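Local atomic coordinates of glycoside hydrolase family 61 protein (Myceliophthora thermophila, PDB entry 5UFV), a protein that oxidatively cleaves cellulose at a copper site, using a reducing agent and O2 or H2O2 and yielding C1-oxidised products. Residues 142-146 / 224-228. Sequence-based numbering, arbitrary orientation.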
loop_
_atom_site.group_PDB
_atom_site.type_symbol
_atom_site.label_atom_id
_atom_site.label_comp_id
_atom_site.label_asym_id
_atom_site.label_seq_id
_atom_site.Cartn_x
_atom_site.Cartn_y
_atom_site.Cartn_z
ATOM N N ILE A 142 6.653 -7.795 -8.639
ATOM C CA ILE A 142 5.417 -8.457 -9.040
ATOM C C ILE A 142 5.612 -9.968 -8.957
ATOM O O ILE A 142 6.462 -10.509 -9.640
ATOM C CB ILE A 142 5.035 -8.098 -10.484
ATOM C CG1 ILE A 142 4.666 -6.614 -10.566
ATOM C CG2 ILE A 142 3.873 -8.960 -10.962
ATOM C CD1 ILE A 142 4.404 -6.102 -11.974
ATOM N N PRO A 143 4.814 -10.655 -8.133
ATOM C CA PRO A 143 5.031 -12.080 -7.857
ATOM C C PRO A 143 5.193 -12.920 -9.111
ATOM O O PRO A 143 4.475 -12.685 -10.087
ATOM C CB PRO A 143 3.759 -12.516 -7.129
ATOM C CG PRO A 143 3.103 -11.267 -6.662
ATOM C CD PRO A 143 3.605 -10.126 -7.482
ATOM N N ASP A 144 6.110 -13.896 -9.062
ATOM C CA ASP A 144 6.345 -14.823 -10.185
ATOM C C ASP A 144 5.126 -15.688 -10.534
ATOM O O ASP A 144 4.440 -16.218 -9.647
ATOM C CB ASP A 144 7.526 -15.765 -9.890
ATOM C CG ASP A 144 8.847 -15.027 -9.730
ATOM O OD1 ASP A 144 9.124 -14.062 -10.493
ATOM O OD2 ASP A 144 9.613 -15.427 -8.828
ATOM N N GLY A 145 4.894 -15.836 -11.836
ATOM C CA GLY A 145 3.812 -16.645 -12.358
ATOM C C GLY A 145 2.444 -15.983 -12.410
ATOM O O GLY A 145 1.491 -16.596 -12.890
ATOM N N LEU A 146 2.323 -14.743 -11.937
ATOM C CA LEU A 146 1.011 -14.093 -11.836
ATOM C C LEU A 146 0.274 -14.101 -13.165
ATOM O O LEU A 146 0.825 -13.702 -14.176
ATOM C CB LEU A 146 1.182 -12.650 -11.390
ATOM C CG LEU A 146 -0.030 -11.827 -10.971
ATOM C CD1 LEU A 146 -0.775 -12.484 -9.816
ATOM C CD2 LEU A 146 0.417 -10.435 -10.579
ATOM N N VAL A 224 1.364 -12.690 2.781
ATOM C CA VAL A 224 1.769 -12.220 1.462
ATOM C C VAL A 224 1.700 -13.328 0.418
ATOM O O VAL A 224 2.156 -14.436 0.671
ATOM C CB VAL A 224 3.224 -11.703 1.495
ATOM C CG1 VAL A 224 3.719 -11.322 0.094
ATOM C CG2 VAL A 224 3.348 -10.531 2.465
ATOM N N PHE A 225 1.197 -12.999 -0.769
ATOM C CA PHE A 225 1.248 -13.913 -1.904
ATOM C C PHE A 225 2.582 -13.876 -2.643
ATOM O O PHE A 225 2.987 -12.830 -3.139
ATOM C CB PHE A 225 0.134 -13.584 -2.881
ATOM C CG PHE A 225 0.057 -14.522 -4.030
ATOM C CD1 PHE A 225 -0.125 -15.871 -3.816
ATOM C CD2 PHE A 225 0.195 -14.066 -5.315
ATOM C CE1 PHE A 225 -0.180 -16.761 -4.878
ATOM C CE2 PHE A 225 0.144 -14.936 -6.385
ATOM C CZ PHE A 225 -0.053 -16.287 -6.169
ATOM N N LYS A 226 3.236 -15.034 -2.747
ATOM C CA LYS A 226 4.600 -15.158 -3.302
ATOM C C LYS A 226 4.661 -15.656 -4.749
ATOM O O LYS A 226 5.665 -15.452 -5.430
ATOM C CB LYS A 226 5.420 -16.151 -2.472
ATOM C CG LYS A 226 5.520 -15.838 -0.993
ATOM C CD LYS A 226 6.557 -14.758 -0.691
ATOM C CE LYS A 226 6.687 -14.586 0.824
ATOM N NZ LYS A 226 7.864 -13.785 1.260
ATOM N N GLY A 227 3.619 -16.350 -5.193
ATOM C CA GLY A 227 3.580 -16.919 -6.534
ATOM C C GLY A 227 4.283 -18.252 -6.561
ATOM O O GLY A 227 3.977 -19.146 -5.762
ATOM N N THR A 228 5.256 -18.367 -7.461
ATOM C CA THR A 228 5.905 -19.646 -7.764
ATOM C C THR A 228 7.441 -19.536 -7.763
ATOM O O THR A 228 8.065 -19.238 -6.736
ATOM C CB THR A 228 5.414 -20.172 -9.137
ATOM O OG1 THR A 228 5.601 -19.169 -10.144
ATOM C CG2 THR A 228 3.937 -20.508 -9.086
#
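The carbonyl oxygen of Asp-144 takes two weak hydrogen bonds from Thr-228, the last modelled residue of the chain. The backbone N of Thr-228 lies 3.2 Å from Asp-144 O, but the bond is bent, with 130° at the hydrogen. OG1 of Thr-228 donates to the same oxygen over 3.2 Å. With chi1 at 54°, that hydroxyl sits between the threonine's own backbone N and carbonyl carbon, which keeps it on hand beside the amide for a shared acceptor. A third, softer contact comes from the residue before: Gly-227 CA approaches Asp-144 O to 3.3 Å as a C-H donor. This oxygen belongs to the central peptide of a type II beta turn running from Pro-143 to Leu-146, with Gly-145 at its third position at positive phi. The turn lies in the loop that joins strands 136-141 and 149-159, one from each sheet of the AA9 beta-sandwich, so the C-terminal tail is laid against a sheet-to-sheet connection, away from the copper site. Further back along the tail, carbon takes over on the turn's side. Pro-143 lays its CB and CG on the tail backbone, CB against Lys-226 O and CG 3.9 Å from Phe-225 O. The Phe-225 ring meets the turn obliquely in apolar contacts: Pro-143 CG comes within 4.3 Å of its CD2, and Leu-146 CD1 approaches CE2 at the same distance. Gly-227 N lies 3.7 Å above the centre of this ring, where the tail folds back over its own side chain. Tyr-189 packs edge-to-face with Phe-225, while Pro-143 and Leu-146 also rest on Ile-104 and Phe-102 of strand 101-107.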